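Local atomic coordinates of amidohydrolase (Staphylococcus aureus, PDB entry 3NUR), a protein that probably hydrolyses carbon-nitrogen bonds of linear amides as a metal-dependent TIM-barrel enzyme of the amidohydrolase family. Residues 26-31 and 251-256; 188-193 and 287-292; 297-302 and 330-335; 311-316 and 326-331. All blocks are in the same frame, centred on the assembly; numbering follows the deposited sequence.

Interaction 1: residues 26-31 and 251-256; sequences TFEEHY and IGHWGE. With CA (calcium ion), chain B.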
# COMPACT_ATOMS: atom_id res chain seq x y z
N THR A 26 -2.45 11.03 4.79
CA THR A 26 -1.98 10.45 3.51
C THR A 26 -1.37 9.06 3.78
O THR A 26 -0.59 8.88 4.73
CB THR A 26 -1.12 11.43 2.71
OG1 THR A 26 -0.05 11.88 3.53
CG2 THR A 26 -1.92 12.65 2.17
N PHE A 27 -1.74 8.07 2.94
CA PHE A 27 -1.43 6.66 3.21
C PHE A 27 -0.27 5.97 2.49
O PHE A 27 0.09 4.85 2.87
CB PHE A 27 -2.72 5.84 3.08
CG PHE A 27 -3.61 5.92 4.29
CD1 PHE A 27 -3.59 4.92 5.25
CD2 PHE A 27 -4.48 7.00 4.47
CE1 PHE A 27 -4.41 4.99 6.38
CE2 PHE A 27 -5.33 7.06 5.58
CZ PHE A 27 -5.29 6.05 6.53
N GLU A 28 0.29 6.60 1.44
CA GLU A 28 1.38 5.95 0.70
C GLU A 28 2.51 6.93 0.62
O GLU A 28 2.68 7.60 -0.38
CB GLU A 28 0.90 5.48 -0.70
CG GLU A 28 1.84 4.46 -1.32
CD GLU A 28 1.53 4.18 -2.78
OE1 GLU A 28 2.42 4.42 -3.63
OE2 GLU A 28 0.38 3.78 -3.09
N GLU A 29 3.22 7.11 1.74
CA GLU A 29 4.27 8.13 1.87
C GLU A 29 5.51 7.38 2.32
O GLU A 29 5.44 6.61 3.29
CB GLU A 29 3.79 9.18 2.90
CG GLU A 29 2.31 9.58 2.70
CD GLU A 29 1.87 9.97 1.29
OE1 GLU A 29 2.60 10.72 0.61
OE2 GLU A 29 0.78 9.51 0.86
N HIS A 30 6.61 7.57 1.58
CA HIS A 30 7.80 6.75 1.75
C HIS A 30 9.01 7.36 2.39
O HIS A 30 9.26 8.56 2.26
CB HIS A 30 8.19 6.13 0.40
CG HIS A 30 7.08 5.37 -0.26
ND1 HIS A 30 6.61 4.17 0.27
CD2 HIS A 30 6.39 5.64 -1.40
CE1 HIS A 30 5.65 3.76 -0.55
NE2 HIS A 30 5.48 4.61 -1.57
N TYR A 31 9.81 6.49 2.99
CA TYR A 31 11.10 6.87 3.54
C TYR A 31 12.10 5.76 3.23
O TYR A 31 11.71 4.62 3.02
CB TYR A 31 11.01 7.10 5.08
CG TYR A 31 10.96 5.82 5.88
CD1 TYR A 31 9.77 5.12 6.04
CD2 TYR A 31 12.13 5.25 6.40
CE1 TYR A 31 9.73 3.92 6.72
CE2 TYR A 31 12.10 4.04 7.08
CZ TYR A 31 10.89 3.37 7.23
OH TYR A 31 10.83 2.18 7.88
N ILE A 251 -4.86 -0.76 -1.30
CA ILE A 251 -4.16 -0.77 -2.58
C ILE A 251 -4.20 0.63 -3.17
O ILE A 251 -5.20 1.32 -3.03
CB ILE A 251 -4.66 -1.83 -3.58
CG1 ILE A 251 -6.20 -1.73 -3.82
CG2 ILE A 251 -4.18 -3.26 -3.15
CD1 ILE A 251 -6.77 -2.79 -4.85
N GLY A 252 -3.11 1.01 -3.81
CA GLY A 252 -2.95 2.32 -4.41
C GLY A 252 -3.26 2.35 -5.89
O GLY A 252 -3.92 1.45 -6.41
N HIS A 253 -2.80 3.41 -6.56
CA HIS A 253 -2.97 3.63 -8.00
C HIS A 253 -4.38 3.34 -8.48
O HIS A 253 -4.59 2.69 -9.53
CB HIS A 253 -1.87 2.88 -8.78
CG HIS A 253 -0.52 3.14 -8.18
ND1 HIS A 253 0.03 2.30 -7.22
CD2 HIS A 253 0.29 4.21 -8.34
CE1 HIS A 253 1.15 2.89 -6.83
NE2 HIS A 253 1.37 4.02 -7.50
N TRP A 254 -5.37 3.87 -7.71
CA TRP A 254 -6.79 3.75 -7.99
C TRP A 254 -7.32 2.31 -8.06
O TRP A 254 -8.32 2.03 -8.72
CB TRP A 254 -7.15 4.56 -9.27
CG TRP A 254 -6.98 6.05 -9.13
CD1 TRP A 254 -6.16 6.86 -9.87
CD2 TRP A 254 -7.70 6.92 -8.24
NE1 TRP A 254 -6.31 8.17 -9.48
CE2 TRP A 254 -7.26 8.24 -8.50
CE3 TRP A 254 -8.69 6.72 -7.27
CZ2 TRP A 254 -7.78 9.35 -7.82
CZ3 TRP A 254 -9.16 7.81 -6.55
CH2 TRP A 254 -8.70 9.11 -6.82
N GLY A 255 -6.65 1.40 -7.35
CA GLY A 255 -7.08 0.00 -7.32
C GLY A 255 -6.29 -0.94 -8.21
O GLY A 255 -6.68 -2.11 -8.33
N GLU A 256 -5.17 -0.46 -8.82
CA GLU A 256 -4.27 -1.34 -9.59
C GLU A 256 -5.04 -2.14 -10.65
O GLU A 256 -4.82 -3.35 -10.82
CB GLU A 256 -3.51 -2.28 -8.62
CG GLU A 256 -2.85 -1.54 -7.45
CD GLU A 256 -1.63 -0.67 -7.75
OE1 GLU A 256 -1.31 -0.47 -8.95
OE2 GLU A 256 -0.96 -0.24 -6.79
CA CA B . 4.57 4.29 -3.70
O HOH W 1 4.11 4.23 -5.83
O HOH W 2 6.66 3.93 -4.46

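Interaction 2: residues 188-193 and 287-292; sequences PIYLHP and YITPSG. With CA (calcium ion), chain B.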
# COMPACT_ATOMS: atom_id res chain seq x y z
N PRO A 188 -4.56 -2.77 9.08
CA PRO A 188 -4.57 -3.15 7.65
C PRO A 188 -3.17 -3.47 7.10
O PRO A 188 -2.14 -3.16 7.71
CB PRO A 188 -5.14 -1.90 6.98
CG PRO A 188 -4.60 -0.76 7.81
CD PRO A 188 -4.56 -1.29 9.23
N ILE A 189 -3.15 -4.07 5.91
CA ILE A 189 -1.92 -4.34 5.16
C ILE A 189 -2.06 -3.57 3.83
O ILE A 189 -3.02 -3.78 3.10
CB ILE A 189 -1.67 -5.86 4.88
CG1 ILE A 189 -1.43 -6.67 6.19
CG2 ILE A 189 -0.53 -6.04 3.90
CD1 ILE A 189 -1.50 -8.17 5.98
N TYR A 190 -1.10 -2.71 3.52
CA TYR A 190 -1.06 -1.97 2.25
C TYR A 190 -0.22 -2.85 1.31
O TYR A 190 0.93 -3.16 1.64
CB TYR A 190 -0.38 -0.59 2.45
CG TYR A 190 -0.71 0.45 1.39
CD1 TYR A 190 -1.29 1.67 1.73
CD2 TYR A 190 -0.40 0.23 0.04
CE1 TYR A 190 -1.60 2.63 0.77
CE2 TYR A 190 -0.68 1.20 -0.93
CZ TYR A 190 -1.28 2.39 -0.56
OH TYR A 190 -1.63 3.33 -1.51
N LEU A 191 -0.79 -3.29 0.17
CA LEU A 191 -0.07 -4.14 -0.82
C LEU A 191 0.36 -3.21 -1.95
O LEU A 191 -0.48 -2.65 -2.65
CB LEU A 191 -1.00 -5.25 -1.34
CG LEU A 191 -0.35 -6.37 -2.17
CD1 LEU A 191 0.64 -7.20 -1.31
CD2 LEU A 191 -1.43 -7.28 -2.74
N HIS A 192 1.67 -2.99 -2.07
CA HIS A 192 2.30 -2.03 -2.98
C HIS A 192 3.07 -2.73 -4.12
O HIS A 192 3.63 -3.80 -3.90
CB HIS A 192 3.28 -1.18 -2.14
CG HIS A 192 3.93 -0.01 -2.83
ND1 HIS A 192 4.93 -0.18 -3.75
CD2 HIS A 192 3.71 1.31 -2.66
CE1 HIS A 192 5.24 1.04 -4.17
NE2 HIS A 192 4.55 1.96 -3.53
N PRO A 193 3.19 -2.10 -5.31
CA PRO A 193 3.95 -2.75 -6.39
C PRO A 193 5.46 -2.80 -6.16
O PRO A 193 6.02 -2.08 -5.33
CB PRO A 193 3.62 -1.89 -7.61
CG PRO A 193 3.26 -0.54 -7.05
CD PRO A 193 2.52 -0.87 -5.78
N TYR A 287 -9.48 -0.94 0.73
CA TYR A 287 -9.53 0.51 0.65
C TYR A 287 -8.69 0.85 -0.58
O TYR A 287 -7.72 0.15 -0.88
CB TYR A 287 -8.91 1.21 1.87
CG TYR A 287 -9.83 1.16 3.07
CD1 TYR A 287 -10.70 2.21 3.35
CD2 TYR A 287 -9.82 0.07 3.94
CE1 TYR A 287 -11.53 2.19 4.47
CE2 TYR A 287 -10.64 0.04 5.06
CZ TYR A 287 -11.50 1.09 5.32
OH TYR A 287 -12.30 1.06 6.43
N ILE A 288 -9.04 1.91 -1.27
CA ILE A 288 -8.29 2.29 -2.47
C ILE A 288 -7.71 3.71 -2.29
O ILE A 288 -8.41 4.59 -1.79
CB ILE A 288 -9.22 2.18 -3.71
CG1 ILE A 288 -9.51 0.70 -4.08
CG2 ILE A 288 -8.65 2.97 -4.92
CD1 ILE A 288 -10.62 0.49 -5.11
N THR A 289 -6.48 3.94 -2.78
CA THR A 289 -5.88 5.27 -2.75
C THR A 289 -5.45 5.72 -4.16
O THR A 289 -5.29 4.86 -5.04
CB THR A 289 -4.66 5.38 -1.76
OG1 THR A 289 -3.40 5.15 -2.45
CG2 THR A 289 -4.78 4.55 -0.49
N PRO A 290 -5.21 7.04 -4.37
CA PRO A 290 -4.79 7.51 -5.69
C PRO A 290 -3.28 7.40 -5.92
O PRO A 290 -2.84 7.58 -7.05
CB PRO A 290 -5.15 9.00 -5.66
CG PRO A 290 -5.78 9.28 -4.33
CD PRO A 290 -5.43 8.17 -3.44
N SER A 291 -2.47 7.23 -4.84
CA SER A 291 -0.99 7.27 -4.92
C SER A 291 -0.48 8.50 -5.69
O SER A 291 0.38 8.37 -6.58
CB SER A 291 -0.44 6.00 -5.57
OG SER A 291 -1.00 4.83 -5.00
N GLY A 292 -1.05 9.67 -5.42
CA GLY A 292 -0.65 10.92 -6.06
C GLY A 292 -1.03 11.07 -7.52
O GLY A 292 -0.57 12.02 -8.18
CA CA B . 4.57 4.29 -3.70
O HOH W 1 4.11 4.23 -5.83
O HOH W 2 6.66 3.93 -4.46

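Interaction 3: residues 297-302 and 330-335; sequences PQFDLV and DELGLT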
# COMPACT_ATOMS: atom_id res chain seq x y z
N PRO A 297 -11.22 11.04 -13.98
CA PRO A 297 -11.94 9.85 -14.50
C PRO A 297 -11.80 8.57 -13.67
O PRO A 297 -12.78 7.85 -13.49
CB PRO A 297 -11.40 9.72 -15.93
CG PRO A 297 -10.89 11.12 -16.28
CD PRO A 297 -10.32 11.62 -15.00
N GLN A 298 -10.61 8.33 -13.11
CA GLN A 298 -10.32 7.17 -12.27
C GLN A 298 -11.02 7.33 -10.92
O GLN A 298 -11.61 6.37 -10.43
CB GLN A 298 -8.80 6.97 -12.08
CG GLN A 298 -8.09 6.47 -13.35
CD GLN A 298 -7.89 7.53 -14.41
OE1 GLN A 298 -7.92 8.74 -14.14
NE2 GLN A 298 -7.82 7.10 -15.67
N PHE A 299 -11.03 8.56 -10.36
CA PHE A 299 -11.76 8.81 -9.11
C PHE A 299 -13.24 8.47 -9.30
O PHE A 299 -13.81 7.74 -8.48
CB PHE A 299 -11.63 10.28 -8.64
CG PHE A 299 -12.57 10.56 -7.49
CD1 PHE A 299 -12.24 10.16 -6.19
CD2 PHE A 299 -13.82 11.13 -7.71
CE1 PHE A 299 -13.16 10.33 -5.14
CE2 PHE A 299 -14.73 11.29 -6.66
CZ PHE A 299 -14.39 10.90 -5.39
N ASP A 300 -13.85 8.98 -10.39
CA ASP A 300 -15.28 8.70 -10.66
C ASP A 300 -15.57 7.21 -10.77
O ASP A 300 -16.57 6.76 -10.22
CB ASP A 300 -15.75 9.43 -11.93
CG ASP A 300 -15.73 10.95 -11.82
OD1 ASP A 300 -15.65 11.47 -10.69
OD2 ASP A 300 -15.74 11.61 -12.88
N LEU A 301 -14.69 6.45 -11.46
CA LEU A 301 -14.88 5.00 -11.58
C LEU A 301 -14.85 4.31 -10.21
O LEU A 301 -15.72 3.50 -9.89
CB LEU A 301 -13.79 4.41 -12.49
CG LEU A 301 -13.78 2.87 -12.64
CD1 LEU A 301 -14.89 2.41 -13.57
CD2 LEU A 301 -12.44 2.39 -13.16
N VAL A 302 -13.84 4.66 -9.40
CA VAL A 302 -13.62 4.07 -8.08
C VAL A 302 -14.80 4.41 -7.16
O VAL A 302 -15.32 3.52 -6.49
CB VAL A 302 -12.23 4.50 -7.51
CG1 VAL A 302 -12.11 4.22 -6.01
CG2 VAL A 302 -11.09 3.84 -8.29
N ASP A 330 -11.46 19.37 -4.01
CA ASP A 330 -12.42 20.45 -4.26
C ASP A 330 -12.89 20.49 -5.74
O ASP A 330 -13.78 21.29 -6.07
CB ASP A 330 -11.79 21.80 -3.88
CG ASP A 330 -11.51 21.92 -2.40
OD1 ASP A 330 -12.31 21.39 -1.60
OD2 ASP A 330 -10.49 22.55 -2.04
N GLU A 331 -12.28 19.67 -6.62
CA GLU A 331 -12.55 19.69 -8.06
C GLU A 331 -13.34 18.48 -8.55
O GLU A 331 -13.38 18.21 -9.75
CB GLU A 331 -11.22 19.77 -8.84
CG GLU A 331 -10.25 20.83 -8.34
CD GLU A 331 -8.99 21.01 -9.16
OE1 GLU A 331 -8.42 22.12 -9.12
OE2 GLU A 331 -8.58 20.05 -9.85
N LEU A 332 -13.94 17.74 -7.62
CA LEU A 332 -14.60 16.48 -7.98
C LEU A 332 -16.12 16.47 -7.83
O LEU A 332 -16.73 15.41 -7.99
CB LEU A 332 -13.97 15.33 -7.19
CG LEU A 332 -12.44 15.13 -7.30
CD1 LEU A 332 -11.96 14.18 -6.24
CD2 LEU A 332 -12.04 14.59 -8.69
N GLY A 333 -16.70 17.63 -7.53
CA GLY A 333 -18.14 17.77 -7.31
C GLY A 333 -18.65 17.02 -6.09
O GLY A 333 -19.78 16.53 -6.09
N LEU A 334 -17.82 16.91 -5.04
CA LEU A 334 -18.16 16.17 -3.83
C LEU A 334 -18.88 17.04 -2.80
O LEU A 334 -18.64 18.24 -2.72
CB LEU A 334 -16.87 15.62 -3.18
CG LEU A 334 -16.02 14.62 -3.98
CD1 LEU A 334 -14.67 14.42 -3.29
CD2 LEU A 334 -16.75 13.30 -4.16
N THR A 335 -19.68 16.40 -1.94
CA THR A 335 -20.29 17.08 -0.78
C THR A 335 -19.15 17.26 0.24
O THR A 335 -18.11 16.59 0.15
CB THR A 335 -21.38 16.19 -0.14
OG1 THR A 335 -20.78 14.98 0.34
CG2 THR A 335 -22.54 15.89 -1.09

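Interaction 4: residues 311-316 and 326-331; sequences ILYAAD and GVFLDE. With CA (calcium ion), chain B.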
# COMPACT_ATOMS: atom_id res chain seq x y z
N ILE A 311 -12.44 4.95 0.11
CA ILE A 311 -11.36 5.72 -0.51
C ILE A 311 -10.52 6.45 0.53
O ILE A 311 -11.06 7.17 1.37
CB ILE A 311 -11.90 6.68 -1.62
CG1 ILE A 311 -12.70 5.89 -2.70
CG2 ILE A 311 -10.77 7.51 -2.25
CD1 ILE A 311 -13.53 6.79 -3.62
N LEU A 312 -9.20 6.26 0.45
CA LEU A 312 -8.24 6.93 1.33
C LEU A 312 -7.37 7.85 0.49
O LEU A 312 -7.27 7.64 -0.71
CB LEU A 312 -7.36 5.91 2.08
CG LEU A 312 -8.07 4.90 2.96
CD1 LEU A 312 -7.08 3.85 3.50
CD2 LEU A 312 -8.82 5.58 4.10
N TYR A 313 -6.77 8.88 1.09
CA TYR A 313 -5.93 9.82 0.35
C TYR A 313 -4.45 9.42 0.44
O TYR A 313 -4.06 8.73 1.38
CB TYR A 313 -6.19 11.25 0.85
CG TYR A 313 -6.05 12.33 -0.20
CD1 TYR A 313 -6.41 12.10 -1.53
CD2 TYR A 313 -5.62 13.62 0.14
CE1 TYR A 313 -6.33 13.11 -2.49
CE2 TYR A 313 -5.54 14.63 -0.81
CZ TYR A 313 -5.89 14.37 -2.13
OH TYR A 313 -5.80 15.37 -3.07
N ALA A 314 -3.67 9.77 -0.58
CA ALA A 314 -2.24 9.39 -0.65
C ALA A 314 -1.57 10.20 -1.75
O ALA A 314 -2.20 10.47 -2.77
CB ALA A 314 -2.09 7.90 -0.95
N ALA A 315 -0.29 10.55 -1.55
CA ALA A 315 0.47 11.37 -2.50
C ALA A 315 1.62 10.63 -3.19
O ALA A 315 2.13 11.14 -4.18
CB ALA A 315 1.06 12.58 -1.77
N ASP A 316 2.09 9.51 -2.62
CA ASP A 316 3.30 8.78 -3.09
C ASP A 316 4.54 9.67 -2.86
O ASP A 316 5.55 9.59 -3.59
CB ASP A 316 3.18 8.29 -4.56
CG ASP A 316 4.05 7.09 -4.86
OD1 ASP A 316 4.48 6.41 -3.88
OD2 ASP A 316 4.39 6.88 -6.06
N GLY A 326 -3.55 19.49 -2.12
CA GLY A 326 -4.41 20.24 -1.21
C GLY A 326 -5.69 20.81 -1.78
O GLY A 326 -6.54 21.27 -1.01
N VAL A 327 -5.85 20.80 -3.13
CA VAL A 327 -7.05 21.34 -3.77
C VAL A 327 -7.83 20.32 -4.62
O VAL A 327 -8.97 20.59 -4.98
CB VAL A 327 -6.77 22.67 -4.55
CG1 VAL A 327 -6.21 23.76 -3.63
CG2 VAL A 327 -5.85 22.43 -5.74
N PHE A 328 -7.23 19.16 -4.92
CA PHE A 328 -7.84 18.14 -5.78
C PHE A 328 -9.23 17.72 -5.33
O PHE A 328 -10.13 17.61 -6.16
CB PHE A 328 -6.93 16.92 -5.95
CG PHE A 328 -7.51 15.77 -6.75
CD1 PHE A 328 -7.76 15.92 -8.11
CD2 PHE A 328 -7.75 14.54 -6.16
CE1 PHE A 328 -8.30 14.85 -8.85
CE2 PHE A 328 -8.24 13.46 -6.91
CZ PHE A 328 -8.50 13.63 -8.26
N LEU A 329 -9.41 17.51 -4.02
CA LEU A 329 -10.72 17.08 -3.51
C LEU A 329 -11.83 18.12 -3.68
O LEU A 329 -13.01 17.78 -3.57
CB LEU A 329 -10.62 16.56 -2.06
CG LEU A 329 -9.65 15.39 -1.85
CD1 LEU A 329 -9.52 15.06 -0.37
CD2 LEU A 329 -10.06 14.14 -2.64
N ASP A 330 -11.46 19.37 -4.01
CA ASP A 330 -12.42 20.45 -4.26
C ASP A 330 -12.89 20.49 -5.74
O ASP A 330 -13.78 21.29 -6.07
CB ASP A 330 -11.79 21.80 -3.88
CG ASP A 330 -11.51 21.92 -2.40
OD1 ASP A 330 -12.31 21.39 -1.60
OD2 ASP A 330 -10.49 22.55 -2.04
N GLU A 331 -12.28 19.67 -6.62
CA GLU A 331 -12.55 19.69 -8.06
C GLU A 331 -13.34 18.48 -8.55
O GLU A 331 -13.38 18.21 -9.75
CB GLU A 331 -11.22 19.77 -8.84
CG GLU A 331 -10.25 20.83 -8.34
CD GLU A 331 -8.99 21.01 -9.16
OE1 GLU A 331 -8.42 22.12 -9.12
OE2 GLU A 331 -8.58 20.05 -9.85
CA CA B . 4.57 4.29 -3.70
O HOH W 1 4.11 4.23 -5.83
O HOH W 2 6.66 3.93 -4.46

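Interaction 1: residues 26-31 and 251-256
Glu28 and His253 meet nearly at right angles beside the calcium ion, the carboxylate plane of one turned 56° from the ring plane of the other. Contact is made by CE1 of the imidazole, which lies 3.8 Å from Glu28 OE1 and 3.9 Å from Glu28 OE2, so the imidazole carbon lies obliquely against both carboxylate oxygens, in contact only. Glu28 reaches this place by a fully extended chain, with CG anti to the backbone N (chi1 -163°), and splits its two oxygens between tasks. OE1 is a calcium ligand. OE2 passes 3.9 Å from Gly252 CA and is hydrogen-bonded to Ser291 OG and, weakly, to Tyr190 OH; with OE1 on the metal, these fix the rotation of the carboxylate. His30, two residues along the strand, adds NE2 to the metal at 2.3 Å. His253 does not touch the metal; its NE2 gives a weak hydrogen bond of 3.2 Å to water 1, itself a calcium ligand. The opposite nitrogen sets the ring: His253 ND1 donates to Glu256 OE2 at 2.8 Å, almost straight (163°), with the acceptor in the ring plane but the donor above the carboxylate plane. Glu256 thus positions a second-shell histidine against a metal-bound water. The Glu-x-His pair at the end of the first strand recalls the His-x-His motif of amidohydrolases. Strand 24-31 is flanked by strand 87-94 and, at Phe27, by the segment of Tyr313, whereas 251-256 leaves the end of strand 249-251 and lays Trp254 on helix 296-306.

Interaction 2: residues 188-193 and 287-292
Tyr190 spans the distance to Thr289 and is the main bridge between 188-193 and 287-292. Just before it, Ile189 turns to Ile161 and Met249 on the two neighbouring strands. In Tyr190 a chi1 of -159° sets the ring beside the carbonyl carbon and carries the hydroxyl across the barrel interior to meet the threonine head-on. Tyr190 OH and Thr289 OG1 are hydrogen-bonded at 2.7 Å, and either could be the donor. The methyl branch packs alongside, Thr289 CG2 lying 3.5 Å from Tyr190 OH and 3.9 Å from Tyr190 CE1, obliquely to the ring. The threonine oxygen also accepts a weak bond of 3.3 Å from Ser291 N, and the tyrosine hydroxyl has a further weak partner in Glu28 OE2. Thr289 and Glu28 thus hold the phenol by its hydroxyl in the metal's second shell; Ser291 OG, 3.9 Å from Tyr190 OH, is not bonded to it and instead pairs with Glu28 OE2. Leu191 points to the opposite side of its strand, onto helix 223-237. His192 comes back to the interior and binds calcium through NE2 at 2.3 Å. Its ND1 donates to Pro193 O at 2.7 Å, in the carbonyl plane on a lone pair, while Pro193 CD lies over one imidazole face toward its rim; with the metal bond these fix the ring's rotation. Strands 189-192 and 286-288 are not adjacent: 249-251 runs between them in the parallel sheet, and both Tyr190 and Thr289 rest on its Ile250, with strand 159-162 bordering Tyr190 on its other side.

Interaction 3: residues 297-302 and 330-335
Phe299 has the most surface buried here, and it is gripped by two leucines, Leu332 and Leu334, that approach its ring in different ways. A chi1 of 171° swings the phenyl group away from the backbone N, and it stands off helix 296-306 toward the loop. Leu332 lays its CD1 methyl squarely over one face: the carbon is 3.8 Å from the Phe299 ring centroid and only 8° off the ring normal, a CH-pi contact, with Leu332 CD2 at 4.0 Å from Phe299 CD2. Leu334 points back against the phenyl group and meets the far end of the ring obliquely, its CD2 lying 3.6 Å from Phe299 CZ and 3.8 Å from Phe299 CE2. One leucine thus covers the ring centre and the other abuts its outer end, and the association is wholly apolar. Trp254, Ile311 and Ile342 also touch the phenyl group. Beyond the leucines, Thr335 is the N-cap of helix 336-351, and a bond between Thr335 N and Glu338 OE1 completes its start as in a capping box. The arrangement belongs to the outer layer of the TIM barrel, where a hydrophobic cluster, its centre about 21 Å from the centre of the chain, joins the helix after strand 286-288 to the loop that leads into the last helix.

Interaction 4: residues 311-316 and 326-331
An apolar contact, in which Tyr313 takes Leu329 over one ring face and Phe328 at its edge, joins the segment 311-316, in the place of the last barrel strand, to the short, weakly bonded helix about 325-328 and the type I turn Phe328-Glu331. Leu329 runs antiparallel alongside Tyr313 and sets its CD1 over the ring centre, 4.0 Å from the Tyr313 centroid and 10° off the normal, in a CH-pi contact; Leu329 CD2 reaches Tyr313 CE1 at 3.9 Å. Phe328 works at the rim instead. Its CD2 lies near the Tyr313 plane, 4.2 Å from Tyr313 CE1, and in return Tyr313 OH lies at the edge of the Phe328 ring, 3.7 Å from Phe328 CD2, and 3.5 Å from Phe328 CB. That buried hydroxyl is satisfied by a hydrogen bond with Leu325 O, which ties the phenol to the helix. At the far end of the segment, Asp316 OD1 binds calcium at 2.1 Å, while water 1 gives a weak bond to Asp316 OD2. Backbone bonds of Leu312 with Ile288 and of Tyr313 with Phe27 put 311-316 where the eighth strand of a TIM barrel closes the ring, and a metal-binding aspartate at the end of the eighth-strand position is a hallmark of the amidohydrolase superfamily.

From the N terminus, 26-31 opens interaction 1, and 188-193 opens interaction 2 before 251-256 closes the first; 287-292 then closes the second, so these two long loops cross. Their centres lie about 4 Å apart, around one calcium ion. Interaction 3 opens next at 297-302, and interaction 4 begins inside it at 311-316. Interaction 4 closes at 326-331 and interaction 3 at 330-335, sharing Asp330 and Glu331. The 311-316 segment links the metal site to the outer helices: it hydrogen-bonds to both 26-31 and 287-292 and supplies a metal ligand, while Ile311 packs on Phe299. Barrel interior and outer helical layer are thereby tied together.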